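Local coordinates for protein nucleoporin NUP170 (Chaetomium thermophilum, PDB 5HAX) that probably serves as a scaffold component of the nuclear pore complex, combining an N-terminal beta-propeller with a helical C-terminal region, at residues A[54-59]-A[482-487]; A[194-199]-A[217-222]; A[436-441]-A[476-481]. All blocks are in the same frame, centred on the assembly; numbering follows the deposited sequence.

Contact 1 of 3, residues A[54-59]-A[482-487]; sequences RHHNIP and VHIVRR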
# COMPACT_ATOMS: atom_id res chain seq x y z
N ARG A 54 -12.40 6.67 -12.37
CA ARG A 54 -12.30 7.24 -13.71
C ARG A 54 -11.61 6.23 -14.63
O ARG A 54 -11.09 5.21 -14.18
CB ARG A 54 -11.54 8.57 -13.71
CG ARG A 54 -10.09 8.45 -13.31
CD ARG A 54 -9.44 9.81 -13.08
NE ARG A 54 -8.33 9.70 -12.14
CZ ARG A 54 -8.37 10.07 -10.87
NH1 ARG A 54 -7.30 9.91 -10.10
NH2 ARG A 54 -9.47 10.60 -10.35
N HIS A 55 -11.61 6.54 -15.93
CA HIS A 55 -11.01 5.69 -16.94
C HIS A 55 -10.27 6.56 -17.96
O HIS A 55 -10.64 7.71 -18.20
CB HIS A 55 -12.06 4.83 -17.65
CG HIS A 55 -12.96 5.60 -18.56
ND1 HIS A 55 -14.10 6.24 -18.12
CD2 HIS A 55 -12.89 5.83 -19.90
CE1 HIS A 55 -14.69 6.84 -19.15
NE2 HIS A 55 -13.98 6.60 -20.23
N HIS A 56 -9.23 5.99 -18.57
CA HIS A 56 -8.39 6.68 -19.54
C HIS A 56 -8.24 5.80 -20.78
O HIS A 56 -7.61 4.75 -20.72
CB HIS A 56 -7.02 7.01 -18.96
CG HIS A 56 -7.07 7.80 -17.69
ND1 HIS A 56 -7.43 9.13 -17.65
CD2 HIS A 56 -6.80 7.45 -16.41
CE1 HIS A 56 -7.39 9.57 -16.40
NE2 HIS A 56 -7.00 8.57 -15.63
N ASN A 57 -8.81 6.25 -21.90
CA ASN A 57 -8.72 5.49 -23.14
C ASN A 57 -7.29 5.47 -23.67
O ASN A 57 -6.50 6.39 -23.43
CB ASN A 57 -9.65 6.09 -24.19
CG ASN A 57 -11.11 5.77 -23.93
OD1 ASN A 57 -11.58 4.67 -24.21
ND2 ASN A 57 -11.84 6.75 -23.40
N ILE A 58 -6.97 4.40 -24.38
CA ILE A 58 -5.68 4.34 -25.09
C ILE A 58 -5.69 5.38 -26.21
O ILE A 58 -6.70 5.50 -26.93
CB ILE A 58 -5.45 2.93 -25.65
CG1 ILE A 58 -5.23 1.93 -24.51
CG2 ILE A 58 -4.25 2.91 -26.60
CD1 ILE A 58 -5.24 0.48 -24.94
N PRO A 59 -4.62 6.15 -26.39
CA PRO A 59 -4.60 7.14 -27.47
C PRO A 59 -4.82 6.50 -28.84
O PRO A 59 -4.39 5.37 -29.09
CB PRO A 59 -3.21 7.77 -27.37
CG PRO A 59 -2.82 7.57 -25.94
CD PRO A 59 -3.42 6.26 -25.53
N VAL A 482 -7.17 2.43 -19.34
CA VAL A 482 -6.71 2.27 -17.96
C VAL A 482 -7.84 2.73 -17.05
O VAL A 482 -8.30 3.87 -17.14
CB VAL A 482 -5.44 3.09 -17.69
CG1 VAL A 482 -5.03 3.00 -16.21
CG2 VAL A 482 -4.30 2.63 -18.59
N HIS A 483 -8.29 1.83 -16.17
CA HIS A 483 -9.32 2.14 -15.18
C HIS A 483 -8.68 2.33 -13.81
O HIS A 483 -7.81 1.55 -13.41
CB HIS A 483 -10.35 1.01 -15.11
CG HIS A 483 -10.92 0.62 -16.44
ND1 HIS A 483 -12.14 1.09 -16.89
CD2 HIS A 483 -10.44 -0.19 -17.41
CE1 HIS A 483 -12.38 0.58 -18.09
NE2 HIS A 483 -11.37 -0.20 -18.43
N ILE A 484 -9.10 3.38 -13.11
CA ILE A 484 -8.59 3.68 -11.77
C ILE A 484 -9.58 3.14 -10.75
O ILE A 484 -10.76 3.52 -10.76
CB ILE A 484 -8.37 5.19 -11.58
CG1 ILE A 484 -7.48 5.76 -12.69
CG2 ILE A 484 -7.74 5.45 -10.22
CD1 ILE A 484 -6.08 5.17 -12.75
N VAL A 485 -9.10 2.27 -9.87
CA VAL A 485 -9.89 1.71 -8.78
C VAL A 485 -9.31 2.24 -7.48
O VAL A 485 -8.09 2.24 -7.29
CB VAL A 485 -9.86 0.17 -8.80
CG1 VAL A 485 -10.70 -0.40 -7.67
CG2 VAL A 485 -10.34 -0.35 -10.15
N ARG A 486 -10.19 2.69 -6.58
CA ARG A 486 -9.79 3.32 -5.33
C ARG A 486 -10.35 2.54 -4.15
O ARG A 486 -11.52 2.15 -4.15
CB ARG A 486 -10.27 4.78 -5.27
CG ARG A 486 -9.96 5.49 -3.96
CD ARG A 486 -10.49 6.92 -3.97
NE ARG A 486 -9.84 7.73 -5.00
CZ ARG A 486 -10.38 8.82 -5.55
NH1 ARG A 486 -11.59 9.23 -5.19
NH2 ARG A 486 -9.71 9.49 -6.48
N ARG A 487 -9.50 2.31 -3.15
CA ARG A 487 -9.94 1.72 -1.89
C ARG A 487 -10.75 2.73 -1.10
O ARG A 487 -10.38 3.91 -1.00
CB ARG A 487 -8.72 1.26 -1.09
CG ARG A 487 -8.99 0.83 0.34
CD ARG A 487 -9.89 -0.38 0.41
NE ARG A 487 -9.97 -0.92 1.77
CZ ARG A 487 -11.03 -1.52 2.28
NH1 ARG A 487 -12.14 -1.67 1.57
NH2 ARG A 487 -10.99 -1.97 3.53
O HOH W 1 -7.51 10.17 -7.53

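Contact 2 of 3, residues A[194-199]-A[217-222]; sequences DTDIHE and NHSHPF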
# COMPACT_ATOMS: atom_id res chain seq x y z
N ASP A 194 13.15 -21.53 -20.73
CA ASP A 194 13.65 -22.40 -19.68
C ASP A 194 13.37 -21.70 -18.35
O ASP A 194 12.74 -20.64 -18.32
CB ASP A 194 15.14 -22.69 -19.87
CG ASP A 194 15.95 -21.44 -20.13
OD1 ASP A 194 16.48 -21.29 -21.25
OD2 ASP A 194 16.04 -20.59 -19.22
N THR A 195 13.83 -22.31 -17.26
CA THR A 195 13.64 -21.76 -15.93
C THR A 195 14.86 -21.00 -15.42
O THR A 195 14.89 -20.62 -14.25
CB THR A 195 13.29 -22.87 -14.94
OG1 THR A 195 14.38 -23.79 -14.83
CG2 THR A 195 12.04 -23.61 -15.38
N ASP A 196 15.86 -20.76 -16.27
CA ASP A 196 17.06 -20.08 -15.83
C ASP A 196 16.77 -18.62 -15.50
O ASP A 196 15.92 -17.98 -16.12
CB ASP A 196 18.15 -20.13 -16.90
CG ASP A 196 18.63 -21.53 -17.19
OD1 ASP A 196 18.28 -22.46 -16.43
OD2 ASP A 196 19.36 -21.70 -18.19
N ILE A 197 17.50 -18.10 -14.53
CA ILE A 197 17.42 -16.70 -14.13
C ILE A 197 18.76 -16.04 -14.41
O ILE A 197 19.80 -16.53 -13.96
CB ILE A 197 17.03 -16.55 -12.65
CG1 ILE A 197 15.57 -16.97 -12.47
CG2 ILE A 197 17.22 -15.10 -12.18
CD1 ILE A 197 15.12 -17.05 -11.05
N HIS A 198 18.73 -14.95 -15.17
CA HIS A 198 19.91 -14.17 -15.49
C HIS A 198 19.88 -12.85 -14.73
O HIS A 198 18.82 -12.40 -14.27
CB HIS A 198 20.01 -13.89 -16.99
CG HIS A 198 20.07 -15.13 -17.84
ND1 HIS A 198 18.95 -15.85 -18.20
CD2 HIS A 198 21.13 -15.77 -18.40
CE1 HIS A 198 19.31 -16.88 -18.94
NE2 HIS A 198 20.63 -16.85 -19.07
N GLU A 199 21.05 -12.23 -14.60
CA GLU A 199 21.19 -10.92 -14.00
C GLU A 199 22.04 -10.05 -14.90
O GLU A 199 23.02 -10.52 -15.48
CB GLU A 199 21.81 -11.00 -12.59
CG GLU A 199 22.01 -9.63 -11.94
CD GLU A 199 22.40 -9.72 -10.47
OE1 GLU A 199 22.67 -10.84 -9.99
OE2 GLU A 199 22.44 -8.67 -9.80
N ASN A 217 24.29 -16.08 -16.18
CA ASN A 217 23.26 -17.05 -15.84
C ASN A 217 23.52 -17.58 -14.44
O ASN A 217 24.54 -18.23 -14.20
CB ASN A 217 23.26 -18.19 -16.86
CG ASN A 217 22.05 -19.10 -16.73
OD1 ASN A 217 21.51 -19.29 -15.64
ND2 ASN A 217 21.63 -19.68 -17.85
N HIS A 218 22.61 -17.29 -13.51
CA HIS A 218 22.76 -17.72 -12.13
C HIS A 218 22.38 -19.18 -11.90
O HIS A 218 22.66 -19.71 -10.82
CB HIS A 218 21.92 -16.84 -11.20
CG HIS A 218 22.55 -15.52 -10.87
ND1 HIS A 218 23.71 -15.42 -10.13
CD2 HIS A 218 22.18 -14.26 -11.16
CE1 HIS A 218 24.03 -14.14 -9.99
NE2 HIS A 218 23.11 -13.42 -10.61
N SER A 219 21.76 -19.84 -12.88
CA SER A 219 21.25 -21.18 -12.69
C SER A 219 22.27 -22.27 -12.99
O SER A 219 22.12 -23.39 -12.48
CB SER A 219 20.01 -21.40 -13.56
OG SER A 219 18.95 -20.56 -13.13
N HIS A 220 23.30 -21.98 -13.78
CA HIS A 220 24.38 -22.91 -14.06
C HIS A 220 23.85 -24.29 -14.49
O HIS A 220 24.20 -25.31 -13.89
CB HIS A 220 25.30 -23.05 -12.86
CG HIS A 220 25.81 -21.74 -12.33
ND1 HIS A 220 26.75 -20.98 -13.00
CD2 HIS A 220 25.51 -21.06 -11.20
CE1 HIS A 220 27.00 -19.89 -12.30
NE2 HIS A 220 26.27 -19.91 -11.21
N PRO A 221 23.01 -24.34 -15.52
CA PRO A 221 22.39 -25.62 -15.90
C PRO A 221 23.36 -26.51 -16.67
O PRO A 221 24.34 -26.06 -17.25
CB PRO A 221 21.23 -25.18 -16.79
CG PRO A 221 21.74 -23.94 -17.45
CD PRO A 221 22.59 -23.24 -16.40
N PHE A 222 23.04 -27.81 -16.66
CA PHE A 222 23.85 -28.79 -17.38
C PHE A 222 23.10 -30.11 -17.42
O PHE A 222 22.11 -30.31 -16.72
CB PHE A 222 25.23 -28.97 -16.73
CG PHE A 222 25.17 -29.43 -15.30
CD1 PHE A 222 25.21 -28.51 -14.26
CD2 PHE A 222 25.08 -30.77 -14.99
CE1 PHE A 222 25.16 -28.93 -12.94
CE2 PHE A 222 25.03 -31.20 -13.67
CZ PHE A 222 25.08 -30.28 -12.65

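Contact 3 of 3, residues A[436-441]-A[476-481]; sequences NGNRTI and VLTNTG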
# COMPACT_ATOMS: atom_id res chain seq x y z
N ASN A 436 -17.94 -5.37 -22.37
CA ASN A 436 -17.62 -6.39 -23.36
C ASN A 436 -16.45 -5.95 -24.23
O ASN A 436 -16.46 -4.85 -24.79
CB ASN A 436 -18.85 -6.67 -24.23
CG ASN A 436 -18.52 -7.44 -25.49
OD1 ASN A 436 -18.59 -6.90 -26.60
ND2 ASN A 436 -18.15 -8.71 -25.34
N GLY A 437 -15.45 -6.81 -24.34
CA GLY A 437 -14.25 -6.53 -25.09
C GLY A 437 -13.05 -6.15 -24.24
O GLY A 437 -11.92 -6.20 -24.74
N ASN A 438 -13.27 -5.77 -22.98
CA ASN A 438 -12.18 -5.40 -22.09
C ASN A 438 -11.48 -6.66 -21.59
O ASN A 438 -12.04 -7.41 -20.79
CB ASN A 438 -12.70 -4.57 -20.92
CG ASN A 438 -12.79 -3.09 -21.24
OD1 ASN A 438 -11.78 -2.38 -21.20
ND2 ASN A 438 -13.99 -2.61 -21.54
N ARG A 439 -10.27 -6.89 -22.07
CA ARG A 439 -9.40 -7.94 -21.56
C ARG A 439 -8.36 -7.30 -20.65
O ARG A 439 -7.55 -6.48 -21.10
CB ARG A 439 -8.72 -8.70 -22.70
CG ARG A 439 -7.90 -9.90 -22.24
CD ARG A 439 -7.22 -10.59 -23.41
NE ARG A 439 -6.93 -11.99 -23.12
CZ ARG A 439 -7.83 -12.96 -23.19
NH1 ARG A 439 -7.48 -14.21 -22.92
NH2 ARG A 439 -9.08 -12.70 -23.54
N THR A 440 -8.39 -7.67 -19.37
CA THR A 440 -7.42 -7.13 -18.42
C THR A 440 -6.03 -7.68 -18.71
O THR A 440 -5.86 -8.87 -18.99
CB THR A 440 -7.84 -7.47 -16.99
OG1 THR A 440 -9.17 -7.01 -16.75
CG2 THR A 440 -6.89 -6.82 -15.98
N ILE A 441 -5.04 -6.79 -18.66
CA ILE A 441 -3.65 -7.13 -18.95
C ILE A 441 -2.79 -7.07 -17.69
O ILE A 441 -2.01 -7.98 -17.42
CB ILE A 441 -3.09 -6.21 -20.05
CG1 ILE A 441 -3.81 -6.49 -21.38
CG2 ILE A 441 -1.58 -6.42 -20.22
CD1 ILE A 441 -3.53 -5.47 -22.45
N VAL A 476 -5.89 -0.36 -13.56
CA VAL A 476 -6.25 -1.61 -14.21
C VAL A 476 -6.09 -1.38 -15.71
O VAL A 476 -6.93 -0.72 -16.34
CB VAL A 476 -7.66 -2.06 -13.85
CG1 VAL A 476 -8.01 -3.37 -14.56
CG2 VAL A 476 -7.80 -2.21 -12.35
N LEU A 477 -5.03 -1.92 -16.29
CA LEU A 477 -4.79 -1.79 -17.73
C LEU A 477 -5.55 -2.86 -18.48
O LEU A 477 -5.40 -4.05 -18.20
CB LEU A 477 -3.29 -1.89 -18.03
CG LEU A 477 -2.89 -1.92 -19.51
CD1 LEU A 477 -3.20 -0.59 -20.18
CD2 LEU A 477 -1.42 -2.27 -19.65
N THR A 478 -6.36 -2.44 -19.44
CA THR A 478 -7.03 -3.33 -20.38
C THR A 478 -6.56 -3.01 -21.80
O THR A 478 -5.74 -2.11 -22.02
CB THR A 478 -8.56 -3.20 -20.29
OG1 THR A 478 -8.98 -1.96 -20.88
CG2 THR A 478 -9.03 -3.28 -18.85
N ASN A 479 -7.08 -3.77 -22.76
CA ASN A 479 -6.76 -3.54 -24.16
C ASN A 479 -7.46 -2.31 -24.74
O ASN A 479 -7.22 -1.98 -25.90
CB ASN A 479 -7.13 -4.77 -24.99
CG ASN A 479 -8.60 -5.13 -24.88
OD1 ASN A 479 -9.23 -4.91 -23.84
ND2 ASN A 479 -9.15 -5.70 -25.94
N THR A 480 -8.30 -1.64 -23.95
CA THR A 480 -9.01 -0.44 -24.38
C THR A 480 -8.68 0.80 -23.57
O THR A 480 -8.94 1.91 -24.05
CB THR A 480 -10.53 -0.67 -24.32
OG1 THR A 480 -10.96 -0.73 -22.96
CG2 THR A 480 -10.92 -1.95 -25.04
N GLY A 481 -8.12 0.66 -22.37
CA GLY A 481 -7.80 1.81 -21.56
C GLY A 481 -7.31 1.41 -20.19
O GLY A 481 -7.06 0.24 -19.91

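Contact 1 of 3, residues A[54-59]-A[482-487]
Three backbone hydrogen bonds join strand 54-57 to antiparallel strand 482-487. I484 N reaches R54 O at 2.9 Å, almost straight at 176° and nearly along the C=O axis. H56 and V482 exchange a reciprocal pair: H56 N to V482 O at 2.7 Å, and V482 N to H56 O, also 2.7 Å. Between that bond and this pair, H55 and H483 form a non-hydrogen-bonded pair, where the CA-H of H55 points at V482 O from 3.3 Å. The two histidines share one face of the sheet, CB of H55 touching ND1 of H483.

Apolar contacts gather on the other face, which carries R54, H56, V482 and I484. Beta-branched V482 and I484 suit this buried strand. The aliphatic part of R54 runs alongside I484, with CG 3.8 Å from I484 CG1, and its guanidinium has I484 CG2 over one face. The H56 ring crosses the isoleucine obliquely, NE2 standing 4.1 Å from I484 CG1 and at the guanidinium edge of R54. An alanine at H56 would probably lose this cover on I484 and loosen the placement of the arginine, though the backbone bonds need no imidazole.

Like charges meet at the far end: R54 NH2 lies 4.0 Å from R486 NH2, the guanidinium planes 62° apart. A water accepts from R54 NH1 at 2.6 Å and weakly from R486 NH2, while E473 forms a salt bridge with R486 and would probably offset part of the repulsion.

Early strand 50-57 pairing with 481-487, some 420 residues later, is the "velcro" closure typical of beta-propellers.

Contact 2 of 3, residues A[194-199]-A[217-222]
The backbones run antiparallel through a non-hydrogen-bonded pair, H198 and N217, with CA of H198 4.4 Å from CA of N217, before H218 N donates to I197 O at 2.9 Å, nearly along the C=O axis, and 217-222 turns off into a loop. N217 is the pivot of that turn. Its CG stands anti to the backbone N (chi1 -170°), which sends the amide over toward 194-199. There ND2 donates to D196 OD2 at 3.1 Å, a straight bond (168°) in the amide plane that meets the carboxylate from 50° above its own plane. OD1 of the same amide accepts from S219 N at 2.8 Å, an Asx turn, so asparagine suits the position by offering a donor and an acceptor at once. The H198 ring lies obliquely against this side chain, CD2 touching N217 CB.

In the beta-propeller, 198-202 and 213-217 are the last two strands of one blade, and the I197 side chain packs on L233 and Y254 of the next blade.

S219 OG accepts from I197 N at 3.2 Å, giving this backbone N-H a side-chain acceptor from the loop. P221 CG sits 3.4 Å from D196 OD2, so the buried carboxylate is bordered by proline as well as by the amide. D196 is itself set by a second Asx turn, its N donating to the anti lone pair of D194 OD2 at 3.0 Å. At the opposite end, the extended E199 side chain crosses the H218 ring obliquely, CB near NE2, and OE1, at the ring edge, accepts from NE2 at 2.7 Å through its anti lone pair. The other oxygen, OE2, is held by R186 in a salt bridge, which would probably keep the glutamate ionised as an acceptor for the histidine.

Contact 3 of 3, residues A[436-441]-A[476-481]
N479 reaches across from 476-481 to the residues leading into the weakly bonded strand near 440-441. Its CB stands 4.5 Å from I441 CD1. CG lies 3.5 Å from G437 O and takes the crowded position between backbone N and carbonyl carbon (chi1 59°), which swings the amide across to 436-441. OD1 then accepts from R439 N at 2.9 Å, the donor sitting above the carbonyl plane. ND2, at the tip, donates to G437 O at 3.1 Å, in the amide plane and nearly along the C=O axis. One asparagine thus serves a donor and an acceptor of an irregular backbone, and G437 has the positive phi (102°) at which a CB would collide with the preceding carbonyl.

The turn through 478-481 joins strands 473-478 and 481-487 of a propeller blade as a beta hairpin, with T478 OG1 accepting from T480 N in an ST turn. N438 binds it from the side: its buried OD1 accepts from T480 OG1 at 2.5 Å and lies 2.8 Å from T478 OG1. Further along, I441 N donates to L477 O at 2.8 Å, and I441 CG2 packs against L477 CD2, 4.2 Å away.

How the contacts relate
Contacts 1 and 3 belong to the same four-stranded blade, their centres 10 Å apart. Strand 50-57 forms one edge, 440-445 the other, and the hairpin of 473-478 and 481-487 lies between, so contact 1 pairs one outer strand and contact 3 the other. They touch directly, H483 O lying 2.7 Å from V476 N. Contact 2 sits in a different blade, its centre 38 Å from that of contact 1 and 33 Å from that of contact 3. Along the chain, contact 1 encloses both others, which follow in series, contact 2 closing before contact 3 opens. The sheets between are consistent with a propeller ring that contact 1 closes, early strand to late.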